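Long-range contact in Bacint_00347 (Bacteroides intestinalis DSM 17393, PDB 5MUM), which is a glycoside hydrolase with a beta-propeller fold, probably acting as a rhamnosidase: residues Q210-L215 against R235-G240. Numbering follows the deposited sequence.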
ATOM      1  N   GLN A 210       2.957  16.644   5.926  1.00 13.25           N
ATOM      2  CA  GLN A 210       4.164  17.439   6.102  1.00 12.98           C
ATOM      3  C   GLN A 210       5.298  17.004   5.194  1.00 11.67           C
ATOM      4  O   GLN A 210       6.367  17.614   5.227  1.00 11.27           O
ATOM      5  CB  GLN A 210       4.681  17.332   7.534  1.00 14.44           C
ATOM      6  CG  GLN A 210       3.742  17.859   8.604  1.00 16.62           C
ATOM      7  CD  GLN A 210       3.643  19.364   8.602  1.00 18.61           C
ATOM      8  OE1 GLN A 210       4.644  20.052   8.412  1.00 18.86           O
ATOM      9  NE2 GLN A 210       2.431  19.888   8.825  1.00 18.91           N
ATOM     10  N   GLY A 211       5.102  15.935   4.420  1.00  9.77           N
ATOM     11  CA  GLY A 211       6.149  15.384   3.589  1.00  9.46           C
ATOM     12  C   GLY A 211       7.098  14.429   4.287  1.00  8.48           C
ATOM     13  O   GLY A 211       8.131  14.048   3.727  1.00  8.20           O
ATOM     14  N   THR A 212       6.682  13.957   5.453  1.00  8.02           N
ATOM     15  CA  THR A 212       7.460  13.019   6.250  1.00  7.81           C
ATOM     16  C   THR A 212       7.188  11.615   5.746  1.00  7.04           C
ATOM     17  O   THR A 212       6.030  11.243   5.526  1.00  6.65           O
ATOM     18  CB  THR A 212       7.091  13.148   7.718  1.00  7.80           C
ATOM     19  OG1 THR A 212       7.454  14.464   8.124  1.00  8.15           O
ATOM     20  CG2 THR A 212       7.829  12.162   8.606  1.00  7.98           C
ATOM     21  N   ILE A 213       8.261  10.874   5.552  1.00  6.40           N
ATOM     22  CA  ILE A 213       8.187   9.486   5.182  1.00  6.26           C
ATOM     23  C   ILE A 213       8.067   8.627   6.426  1.00  6.22           C
ATOM     24  O   ILE A 213       8.942   8.648   7.263  1.00  6.17           O
ATOM     25  CB  ILE A 213       9.390   9.025   4.371  1.00  6.26           C
ATOM     26  CG1 ILE A 213       9.571   9.847   3.111  1.00  6.33           C
ATOM     27  CG2 ILE A 213       9.271   7.546   4.015  1.00  6.19           C
ATOM     28  CD1 ILE A 213      11.006   9.778   2.585  1.00  6.56           C
ATOM     29  N   HIS A 214       7.007   7.838   6.510  1.00  5.66           N
ATOM     30  CA  HIS A 214       6.845   6.884   7.585  1.00  5.80           C
ATOM     31  C   HIS A 214       7.040   5.493   7.004  1.00  5.61           C
ATOM     32  O   HIS A 214       6.630   5.229   5.876  1.00  5.46           O
ATOM     33  CB  HIS A 214       5.445   6.969   8.134  1.00  5.97           C
ATOM     34  CG  HIS A 214       5.094   8.295   8.698  1.00  6.19           C
ATOM     35  ND1 HIS A 214       5.201   8.559  10.034  1.00  6.62           N
ATOM     36  CD2 HIS A 214       4.636   9.437   8.111  1.00  6.66           C
ATOM     37  CE1 HIS A 214       4.853   9.819  10.250  1.00  6.77           C
ATOM     38  NE2 HIS A 214       4.484  10.369   9.098  1.00  6.52           N
ATOM     39  N   LEU A 215       7.681   4.644   7.777  1.00  5.79           N
ATOM     40  CA  LEU A 215       8.100   3.312   7.353  1.00  5.68           C
ATOM     41  C   LEU A 215       7.784   2.353   8.498  1.00  5.63           C
ATOM     42  O   LEU A 215       8.163   2.607   9.654  1.00  5.52           O
ATOM     43  CB  LEU A 215       9.599   3.327   7.042  1.00  5.82           C
ATOM     44  CG  LEU A 215      10.291   1.985   6.814  1.00  5.96           C
ATOM     45  CD1 LEU A 215       9.692   1.252   5.636  1.00  5.92           C
ATOM     46  CD2 LEU A 215      11.794   2.112   6.603  1.00  6.20           C
ATOM     47  N   ARG A 235      10.908   6.955  10.694  1.00  6.94           N
ATOM     48  CA  ARG A 235      10.459   8.071   9.866  1.00  7.34           C
ATOM     49  C   ARG A 235      11.590   8.935   9.391  1.00  7.05           C
ATOM     50  O   ARG A 235      12.639   8.985  10.025  1.00  7.05           O
ATOM     51  CB  ARG A 235       9.446   8.914  10.613  1.00  8.05           C
ATOM     52  CG  ARG A 235      10.048   9.663  11.781  1.00  8.61           C
ATOM     53  CD  ARG A 235       9.162  10.691  12.354  1.00  9.57           C
ATOM     54  NE  ARG A 235       8.003  10.070  12.929  1.00  9.98           N
ATOM     55  CZ  ARG A 235       7.412  10.403  14.074  1.00 10.54           C
ATOM     56  NH1 ARG A 235       7.849  11.395  14.863  1.00 10.63           N
ATOM     57  NH2 ARG A 235       6.337   9.702  14.424  1.00 10.01           N
ATOM     58  N   SER A 236      11.370   9.643   8.287  1.00  6.71           N
ATOM     59  CA  SER A 236      12.365  10.555   7.760  1.00  6.69           C
ATOM     60  C   SER A 236      11.665  11.821   7.337  1.00  6.63           C
ATOM     61  O   SER A 236      10.685  11.802   6.555  1.00  6.26           O
ATOM     62  CB  SER A 236      13.131   9.963   6.565  1.00  6.81           C
ATOM     63  OG  SER A 236      13.917  10.969   5.924  1.00  6.98           O
ATOM     64  N   TYR A 237      12.183  12.925   7.855  1.00  6.84           N
ATOM     65  CA  TYR A 237      11.663  14.220   7.517  1.00  7.19           C
ATOM     66  C   TYR A 237      12.323  14.789   6.274  1.00  7.64           C
ATOM     67  O   TYR A 237      11.819  15.733   5.695  1.00  7.50           O
ATOM     68  CB  TYR A 237      11.911  15.143   8.678  1.00  7.26           C
ATOM     69  CG  TYR A 237      11.298  14.698   9.980  1.00  7.76           C
ATOM     70  CD1 TYR A 237       9.994  15.047  10.292  1.00  7.98           C
ATOM     71  CD2 TYR A 237      12.028  13.938  10.906  1.00  8.14           C
ATOM     72  CE1 TYR A 237       9.433  14.672  11.497  1.00  8.39           C
ATOM     73  CE2 TYR A 237      11.483  13.552  12.125  1.00  8.46           C
ATOM     74  CZ  TYR A 237      10.195  13.922  12.417  1.00  8.76           C
ATOM     75  OH  TYR A 237       9.661  13.560  13.624  1.00  9.91           O
ATOM     76  N   ASP A 238      13.485  14.288   5.912  1.00  8.00           N
ATOM     77  CA  ASP A 238      14.280  14.914   4.855  1.00  9.22           C
ATOM     78  C   ASP A 238      14.387  14.107   3.562  1.00  9.18           C
ATOM     79  O   ASP A 238      15.452  14.007   2.955  1.00 10.07           O
ATOM     80  CB  ASP A 238      15.651  15.309   5.397  1.00  9.27           C
ATOM     81  CG  ASP A 238      16.432  14.144   5.930  1.00  9.53           C
ATOM     82  OD1 ASP A 238      15.966  12.985   5.784  1.00  8.98           O
ATOM     83  OD2 ASP A 238      17.542  14.407   6.472  1.00  9.10           O
ATOM     84  N   ASN A 239      13.269  13.560   3.125  1.00  9.95           N
ATOM     85  CA  ASN A 239      13.210  12.724   1.924  1.00 10.09           C
ATOM     86  C   ASN A 239      14.167  11.528   1.974  1.00 10.03           C
ATOM     87  O   ASN A 239      14.766  11.146   0.955  1.00  9.91           O
ATOM     88  CB  ASN A 239      13.449  13.588   0.658  1.00 11.11           C
ATOM     89  CG  ASN A 239      12.335  14.596   0.416  1.00 11.77           C
ATOM     90  OD1 ASN A 239      11.257  14.520   0.998  1.00 13.68           O
ATOM     91  ND2 ASN A 239      12.599  15.556  -0.464  1.00 12.56           N
ATOM     92  N   GLY A 240      14.324  10.938   3.158  1.00  9.57           N
ATOM     93  CA  GLY A 240      14.923   9.626   3.280  1.00  9.42           C
ATOM     94  C   GLY A 240      16.391   9.606   3.629  1.00  9.61           C
ATOM     95  O   GLY A 240      16.996   8.520   3.654  1.00  9.30           O
TER
HETATM   96  O   HOH W   1       8.932  16.419   6.655  1.00 10.93           O
HETATM   97  O   HOH W   2       8.999  15.522   1.506  1.00  8.74           O
HETATM   98  O   HOH W   3      10.716  13.154   4.206  1.00  9.65           O
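The imidazole of His-214 and the guanidinium of Arg-235 run side by side on one side of a beta-propeller blade, their planes 73° apart, with His-214 CE1 4.1 Å from Arg-235 NE. The approach is oblique, and both His-214 ND1 and Arg-235 NE are hydrogen-bonded to the hydroxyl of Tyr-233, while Asp-208 takes His-214 NE2. The phenol ring of Tyr-237 likewise meets Thr-212 obliquely, Thr-212 OG1 lying 3.4 Å from Tyr-237 CD1. Thr-212 chi1 of -63° sets OG1 beside the backbone N and leaves the CG2 methyl 4.1 Å from Arg-235 CB; OG1 donates to a water that in turn donates to the carbonyls of Gln-210 and Tyr-237. A valine here would probably leave that water without the hydroxyl that donates to it and loosen its link between the turns at Gln-210 and Tyr-237.

The antiparallel hairpin of strands 213-220 and 228-236, the middle pair of a four-stranded blade, is fixed here by the hydrogen-bonded pair Ile-213 and Ser-236. Ile-213 N reaches Ser-236 O at 2.8 Å with 157° at the hydrogen, and Ser-236 N returns the bond to Ile-213 O, 2.8 Å, in the carbonyl plane. On the face opposite His-214, Ile-213 CD1 packs 3.6 Å from Gly-240 N. At the end of the hairpin strands, one water donates to both Gly-211 O and Ser-236 O and accepts from Asn-239 N at 2.8 Å.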